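Local coordinates for ThermoDBP-single stranded DNA binding protein (PDB 3TEK) that binds single-stranded DNA and probably replaces the canonical single-stranded DNA-binding protein in its archaeal host, Thermoproteus tenax, at residues G38-R43 / D114-S119; G11-E16 / A61-E66; T120-D125 / G129-N134. All coordinates share one frame; numbering follows the deposited sequence.

Contact 1: G38-R43 / D114-S119; sequences GRLFGR and DIFMIS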
# COMPACT_ATOMS: atom_id res chain seq x y z
N GLY A 38 -10.49 1.65 -11.18
CA GLY A 38 -10.33 2.99 -11.71
C GLY A 38 -9.83 3.99 -10.66
O GLY A 38 -8.95 4.81 -10.95
N ARG A 39 -10.41 3.96 -9.47
CA ARG A 39 -10.03 4.91 -8.41
C ARG A 39 -8.65 4.63 -7.89
O ARG A 39 -7.85 5.54 -7.69
CB ARG A 39 -10.98 4.83 -7.21
CG ARG A 39 -12.39 5.36 -7.45
CD ARG A 39 -13.20 5.32 -6.14
NE ARG A 39 -12.45 5.81 -4.98
CZ ARG A 39 -12.17 7.09 -4.71
NH1 ARG A 39 -12.57 8.07 -5.52
NH2 ARG A 39 -11.48 7.39 -3.61
N LEU A 40 -8.38 3.36 -7.65
CA LEU A 40 -7.15 2.97 -6.97
C LEU A 40 -5.94 2.96 -7.92
O LEU A 40 -4.88 3.49 -7.58
CB LEU A 40 -7.30 1.59 -6.32
CG LEU A 40 -6.05 1.06 -5.61
CD1 LEU A 40 -5.62 1.92 -4.40
CD2 LEU A 40 -6.30 -0.41 -5.24
N PHE A 41 -6.12 2.33 -9.08
CA PHE A 41 -5.02 2.10 -10.02
C PHE A 41 -5.08 2.98 -11.26
O PHE A 41 -4.10 3.04 -12.00
CB PHE A 41 -4.98 0.64 -10.51
CG PHE A 41 -4.73 -0.38 -9.43
CD1 PHE A 41 -3.60 -0.32 -8.63
CD2 PHE A 41 -5.63 -1.43 -9.25
CE1 PHE A 41 -3.38 -1.29 -7.65
CE2 PHE A 41 -5.42 -2.40 -8.28
CZ PHE A 41 -4.29 -2.33 -7.48
N GLY A 42 -6.20 3.64 -11.49
CA GLY A 42 -6.43 4.39 -12.74
C GLY A 42 -6.55 5.90 -12.57
O GLY A 42 -6.04 6.47 -11.60
N ARG A 43 -7.26 6.54 -13.50
CA ARG A 43 -7.32 8.00 -13.57
C ARG A 43 -8.56 8.64 -12.90
O ARG A 43 -8.74 9.85 -12.98
CB ARG A 43 -7.24 8.46 -15.03
CG ARG A 43 -8.57 8.44 -15.77
CD ARG A 43 -8.40 8.21 -17.25
NE ARG A 43 -9.63 7.77 -17.90
CZ ARG A 43 -10.18 6.56 -17.77
NH1 ARG A 43 -9.63 5.64 -16.99
NH2 ARG A 43 -11.31 6.28 -18.41
N ASP A 114 -16.66 -3.20 -10.47
CA ASP A 114 -16.74 -3.92 -9.20
C ASP A 114 -15.96 -3.21 -8.08
O ASP A 114 -15.03 -2.43 -8.32
CB ASP A 114 -16.30 -5.36 -9.34
CG ASP A 114 -17.42 -6.27 -9.84
OD1 ASP A 114 -18.60 -5.84 -9.95
OD2 ASP A 114 -17.10 -7.44 -10.11
N ILE A 115 -16.39 -3.46 -6.86
CA ILE A 115 -15.82 -2.80 -5.69
C ILE A 115 -15.09 -3.83 -4.85
O ILE A 115 -15.45 -5.01 -4.89
CB ILE A 115 -16.91 -2.11 -4.86
CG1 ILE A 115 -17.55 -1.03 -5.70
CG2 ILE A 115 -16.32 -1.43 -3.66
CD1 ILE A 115 -16.58 0.00 -6.18
N PHE A 116 -14.08 -3.39 -4.11
CA PHE A 116 -13.21 -4.28 -3.34
C PHE A 116 -12.32 -3.53 -2.34
O PHE A 116 -12.19 -2.30 -2.40
CB PHE A 116 -12.31 -5.10 -4.28
CG PHE A 116 -11.42 -4.26 -5.14
CD1 PHE A 116 -10.20 -3.77 -4.64
CD2 PHE A 116 -11.78 -3.94 -6.43
CE1 PHE A 116 -9.37 -2.97 -5.44
CE2 PHE A 116 -10.98 -3.13 -7.24
CZ PHE A 116 -9.77 -2.66 -6.76
N MET A 117 -11.64 -4.27 -1.49
CA MET A 117 -10.53 -3.71 -0.77
C MET A 117 -9.38 -4.69 -0.69
O MET A 117 -9.57 -5.88 -0.66
CB MET A 117 -10.96 -3.24 0.60
CG MET A 117 -11.73 -4.21 1.35
SD MET A 117 -12.45 -3.51 2.82
CE MET A 117 -13.37 -4.90 3.34
N ILE A 118 -8.17 -4.18 -0.69
CA ILE A 118 -7.02 -5.02 -0.61
C ILE A 118 -6.33 -4.78 0.71
O ILE A 118 -6.14 -3.66 1.09
CB ILE A 118 -6.07 -4.70 -1.73
CG1 ILE A 118 -6.74 -5.02 -3.05
CG2 ILE A 118 -4.79 -5.47 -1.61
CD1 ILE A 118 -6.08 -4.45 -4.20
N SER A 119 -5.99 -5.83 1.40
CA SER A 119 -5.13 -5.69 2.56
C SER A 119 -3.81 -6.38 2.24
O SER A 119 -3.78 -7.50 1.67
CB SER A 119 -5.74 -6.32 3.80
OG SER A 119 -5.77 -7.72 3.64

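Contact 2: G11-E16 / A61-E66; sequences GEVRSE and AGSLRE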
# COMPACT_ATOMS: atom_id res chain seq x y z
N GLY A 11 -9.84 1.67 5.02
CA GLY A 11 -8.65 2.49 4.78
C GLY A 11 -7.75 2.54 6.02
O GLY A 11 -7.30 3.61 6.46
N GLU A 12 -7.47 1.36 6.57
CA GLU A 12 -6.85 1.23 7.91
C GLU A 12 -5.34 1.01 7.76
O GLU A 12 -4.92 0.34 6.80
CB GLU A 12 -7.42 0.03 8.65
CG GLU A 12 -6.96 -0.17 10.08
CD GLU A 12 -7.25 -1.57 10.59
OE1 GLU A 12 -7.51 -2.48 9.77
OE2 GLU A 12 -7.22 -1.75 11.83
N VAL A 13 -4.56 1.57 8.68
CA VAL A 13 -3.13 1.38 8.72
C VAL A 13 -2.73 0.98 10.12
O VAL A 13 -3.11 1.64 11.08
CB VAL A 13 -2.37 2.66 8.34
CG1 VAL A 13 -0.86 2.37 8.29
CG2 VAL A 13 -2.85 3.21 7.01
N ARG A 14 -2.00 -0.13 10.24
CA ARG A 14 -1.40 -0.53 11.51
C ARG A 14 0.10 -0.78 11.30
O ARG A 14 0.49 -1.20 10.23
CB ARG A 14 -2.06 -1.82 12.01
CG ARG A 14 -3.57 -1.76 12.24
CD ARG A 14 -4.15 -3.18 12.48
NE ARG A 14 -4.27 -3.96 11.23
CZ ARG A 14 -4.45 -5.28 11.17
NH1 ARG A 14 -4.52 -6.03 12.27
NH2 ARG A 14 -4.55 -5.87 9.98
N SER A 15 0.91 -0.53 12.33
CA SER A 15 2.34 -0.75 12.25
C SER A 15 2.99 -1.23 13.55
O SER A 15 2.43 -1.15 14.64
CB SER A 15 3.03 0.53 11.79
OG SER A 15 2.87 1.57 12.73
N GLU A 16 4.20 -1.76 13.41
CA GLU A 16 5.05 -2.05 14.56
C GLU A 16 6.50 -2.09 14.13
O GLU A 16 6.81 -2.19 12.93
CB GLU A 16 4.66 -3.38 15.23
CG GLU A 16 4.77 -4.62 14.35
CD GLU A 16 4.13 -5.82 15.03
OE1 GLU A 16 4.73 -6.36 15.98
OE2 GLU A 16 3.02 -6.21 14.61
N ALA A 61 3.93 7.68 6.21
CA ALA A 61 4.21 8.86 7.06
C ALA A 61 3.56 8.63 8.40
O ALA A 61 4.19 8.86 9.43
CB ALA A 61 3.66 10.13 6.43
N GLY A 62 2.31 8.18 8.38
CA GLY A 62 1.56 7.85 9.59
C GLY A 62 2.25 6.80 10.44
O GLY A 62 2.37 6.96 11.64
N SER A 63 2.72 5.72 9.82
CA SER A 63 3.45 4.68 10.56
C SER A 63 4.77 5.22 11.15
O SER A 63 5.14 4.85 12.25
CB SER A 63 3.71 3.45 9.70
OG SER A 63 2.48 2.92 9.18
N LEU A 64 5.47 6.08 10.42
CA LEU A 64 6.70 6.62 10.94
C LEU A 64 6.48 7.48 12.19
O LEU A 64 7.24 7.40 13.15
CB LEU A 64 7.47 7.38 9.86
CG LEU A 64 8.18 6.49 8.82
CD1 LEU A 64 8.54 7.29 7.62
CD2 LEU A 64 9.42 5.77 9.38
N ARG A 65 5.45 8.30 12.15
CA ARG A 65 5.02 9.08 13.31
C ARG A 65 4.64 8.21 14.49
O ARG A 65 5.04 8.49 15.61
CB ARG A 65 3.83 9.97 12.95
CG ARG A 65 4.17 11.10 12.04
CD ARG A 65 3.02 12.11 11.90
NE ARG A 65 2.97 12.63 10.53
CZ ARG A 65 2.11 12.24 9.58
NH1 ARG A 65 1.15 11.36 9.84
NH2 ARG A 65 2.20 12.79 8.37
N GLU A 66 3.85 7.16 14.22
CA GLU A 66 3.44 6.19 15.25
C GLU A 66 4.64 5.60 15.96
O GLU A 66 4.77 5.67 17.20
CB GLU A 66 2.67 5.03 14.62
CG GLU A 66 1.20 5.23 14.52
CD GLU A 66 0.48 4.88 15.82
OE1 GLU A 66 0.72 3.77 16.36
OE2 GLU A 66 -0.32 5.72 16.29
O HOH W 1 -0.41 1.18 14.61
O HOH W 2 0.74 2.95 12.00

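Contact 3: T120-D125 / G129-N134; sequences TELVLD and GELLWN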
# COMPACT_ATOMS: atom_id res chain seq x y z
N THR A 120 -2.73 -5.73 2.60
CA THR A 120 -1.41 -6.30 2.38
C THR A 120 -0.46 -5.87 3.47
O THR A 120 -0.82 -5.09 4.36
CB THR A 120 -0.88 -5.94 0.98
OG1 THR A 120 0.30 -6.73 0.70
CG2 THR A 120 -0.63 -4.43 0.88
N GLU A 121 0.74 -6.43 3.45
CA GLU A 121 1.78 -6.08 4.41
C GLU A 121 3.02 -5.62 3.69
O GLU A 121 3.39 -6.17 2.66
CB GLU A 121 2.15 -7.28 5.26
CG GLU A 121 1.06 -7.76 6.16
CD GLU A 121 1.60 -8.64 7.30
OE1 GLU A 121 2.83 -8.93 7.37
OE2 GLU A 121 0.77 -9.04 8.12
N LEU A 122 3.65 -4.59 4.26
CA LEU A 122 4.90 -3.99 3.77
C LEU A 122 5.91 -3.90 4.93
O LEU A 122 5.51 -3.75 6.10
CB LEU A 122 4.63 -2.56 3.23
CG LEU A 122 3.30 -2.33 2.47
CD1 LEU A 122 3.00 -0.85 2.25
CD2 LEU A 122 3.32 -3.06 1.10
N VAL A 123 7.20 -3.97 4.60
CA VAL A 123 8.29 -3.65 5.56
C VAL A 123 9.09 -2.47 4.97
O VAL A 123 9.59 -2.54 3.84
CB VAL A 123 9.22 -4.86 5.82
CG1 VAL A 123 10.44 -4.49 6.75
CG2 VAL A 123 8.44 -6.01 6.44
N LEU A 124 9.15 -1.37 5.70
CA LEU A 124 9.92 -0.22 5.27
C LEU A 124 11.22 -0.20 6.03
O LEU A 124 11.22 -0.24 7.26
CB LEU A 124 9.16 1.08 5.54
CG LEU A 124 9.94 2.41 5.38
CD1 LEU A 124 10.30 2.69 3.93
CD2 LEU A 124 9.11 3.55 5.96
N ASP A 125 12.33 -0.09 5.30
CA ASP A 125 13.63 0.23 5.91
C ASP A 125 13.73 1.76 5.98
O ASP A 125 13.93 2.40 4.96
CB ASP A 125 14.78 -0.37 5.08
CG ASP A 125 16.15 -0.14 5.71
OD1 ASP A 125 16.32 0.85 6.47
OD2 ASP A 125 17.06 -0.94 5.46
N GLY A 129 14.97 3.91 2.81
CA GLY A 129 13.70 4.21 2.17
C GLY A 129 13.20 3.03 1.36
O GLY A 129 12.21 3.15 0.65
N GLU A 130 13.86 1.88 1.51
CA GLU A 130 13.48 0.66 0.84
C GLU A 130 12.18 0.09 1.41
O GLU A 130 12.04 -0.23 2.58
CB GLU A 130 14.56 -0.42 0.93
CG GLU A 130 14.16 -1.74 0.24
CD GLU A 130 15.34 -2.72 0.05
OE1 GLU A 130 16.11 -2.94 1.01
OE2 GLU A 130 15.47 -3.28 -1.05
N LEU A 131 11.33 -0.18 0.51
CA LEU A 131 10.00 -0.65 0.80
C LEU A 131 9.88 -2.11 0.30
O LEU A 131 10.14 -2.39 -0.88
CB LEU A 131 9.08 0.30 0.04
CG LEU A 131 7.58 0.37 0.24
CD1 LEU A 131 7.23 0.16 1.72
CD2 LEU A 131 7.02 1.74 -0.25
N LEU A 132 9.59 -3.12 1.11
CA LEU A 132 9.51 -4.52 0.67
C LEU A 132 8.06 -4.95 0.79
O LEU A 132 7.38 -4.68 1.78
CB LEU A 132 10.44 -5.43 1.51
CG LEU A 132 11.94 -5.05 1.52
CD1 LEU A 132 12.68 -5.62 2.73
CD2 LEU A 132 12.68 -5.40 0.18
N TRP A 133 7.55 -5.56 -0.27
CA TRP A 133 6.18 -6.04 -0.31
C TRP A 133 6.15 -7.48 0.20
O TRP A 133 6.85 -8.32 -0.34
CB TRP A 133 5.68 -6.01 -1.75
CG TRP A 133 4.27 -6.44 -1.93
CD1 TRP A 133 3.27 -6.47 -1.00
CD2 TRP A 133 3.70 -6.86 -3.15
NE1 TRP A 133 2.11 -6.91 -1.58
CE2 TRP A 133 2.34 -7.16 -2.90
CE3 TRP A 133 4.19 -7.03 -4.44
CZ2 TRP A 133 1.48 -7.61 -3.88
CZ3 TRP A 133 3.32 -7.51 -5.44
CH2 TRP A 133 1.99 -7.79 -5.14
N ASN A 134 5.34 -7.74 1.23
CA ASN A 134 5.13 -9.08 1.79
C ASN A 134 3.94 -9.68 1.04
O ASN A 134 2.84 -9.75 1.58
CB ASN A 134 4.87 -8.96 3.30
CG ASN A 134 4.96 -10.28 4.06
OD1 ASN A 134 5.57 -11.25 3.61
ND2 ASN A 134 4.36 -10.30 5.26
O HOH W 3 17.39 -1.23 2.11

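Contact 1: G38-R43 / D114-S119
L40 and F116 meet at about a right angle: the leucine reaches out from the short helix 37-41 and its CD2 methyl arrives at the edge of the phenylalanine ring, near the ring plane, with CD2 of L40 4.0 Å from CE1 of F116. The same methyl touches the strand a second time, 4.2 Å from CD1 of I118, so that one methyl of L40 touches both an aromatic edge and the end of an isoleucine. Holding CG of L40 opposite the backbone N (chi1 178°) carries the branch away from the helix and over to strand 116-124. F116 starts from a bond that does not aim at the helix; with chi1 at 60° its CG stands between the backbone N and the carbonyl carbon, and the ring swings across to meet the leucine.

I118, two residues on along the strand, points toward the helix, and its CD1 methyl touches both L40 and F41. CZ of F41 lies 4.3 Å from CD1 of I118, which approaches the ring obliquely. Within segment 38-43, CD2 of L40 also lies 3.6 Å above one face of the F41 ring, offset toward its rim.

Helix 83-108 closes the group: its F93 and K97 touch F41, its L96 and W99 touch I118, and the ring of F100 meets that of F116. The contact thus lies where a short helix, a long helix and the antiparallel sheet converge. All four side chains are buried and meet through carbon alone, which implies cohesion by dispersion and exclusion of water, with no directional bond between the two segments to fix their register.

Contact 2: G11-E16 / A61-E66
S15 and S63 face each other where strand 13-20 passes helix 52-68, and here the packing is close. Their CA atoms are 5.8 Å apart, and CB of S15 lies 3.6 Å from OG of S63. V13, two residues earlier on the same side of the strand, presses its CG1 methyl to within 3.5 Å of that hydroxyl oxygen. With chi1 at -57°, OG of S63 stands opposite its own carbonyl carbon and beside the backbone N, and from there it donates a hydrogen bond to the carbonyl O of A59, one turn back in the helix. The oxygen is thereby satisfied inside the helix even though carbon atoms of V13 and S15 crowd it from the strand.

With serines at the crossing, the segment axes approach to 8.3 Å and run at 42° to each other. This is helix-on-sheet packing at the margin of the four-stranded antiparallel sheet, where 13-20 is an outermost strand; I28 of the neighbouring strand 23-31 touches both V13 and S63.

Toward solvent the contact opens and water takes over. E66, one helical turn beyond S63, brings only its CB near the strand, 3.9 Å from OG of S15, while its chain bends at chi2. One water accepts from the backbone N of S15 at 3.1 Å and gives a weak hydrogen bond to OE1 of E66. A second water lies 2.6 Å from OG of S15 and binds OG of S63 weakly. The hydroxyl of S15 also hydrogen-bonds to NE2 of Q67, on the same helix.

Contact 3: T120-D125 / G129-N134
D125 and E130 are joined by a short, nearly straight bond, N of D125 to O of E130 at 2.7 Å, close to the turn of a beta hairpin made by strands 116-124 and 131-142. Next along, V123 and L132 form a hydrogen-bonded pair: N of V123 to O of L132 spans 2.9 Å, and the return bond from N of L132 to O of V123 is equally straight. At the turn itself, N of G129 reaches O of D125; G129 and E130 thus both face D125 in a G1 beta bulge, with the glycine at a positive phi of 83°.

At the other end, E121 and N134 lie side by side. N134 donates its backbone N to O of E121, and its ND2 to OE1 of E121 at 2.9 Å. OE1 is met from above the carboxylate plane, the carboxylate and amide planes being turned 51° apart. With chi1 at -178°, CG of W133 stands opposite the backbone N and the indole extends toward T120; NE1 of W133 donates to OG1 of T120 at 2.9 Å, the oxygen lying in the ring plane. That hydroxyl is also hydrogen-bonded to OG1 of T138.

The hairpin face opposite E121 and N134 is apolar. L92 of helix 83-108 touches both L122 and W133, joining this face to the helical layer. CD2 of L122 approaches CD1 of W133 obliquely, and CD1 of L131 packs on CB of L122 at 4.1 Å.

From the N terminus, strand 13-20 opens the sheet, and contact 2 closes the first loop when helix 52-68 returns to lie against it. Segment 38-43 falls inside that loop, yet its partner 114-119 comes only after helix 83-108, so contacts 1 and 2 cross along the chain. Strand 116-124 then continues directly from contact 1 into contact 3, where a tight turn closes the shortest loop; contact 3 follows both others in series. Contacts 1 and 3 lie on opposite sides of the chain's centre, their centres about 20 Å apart. Contacts 2 and 3 touch through L64 and L124, which joins helix 52-68 to the hairpin.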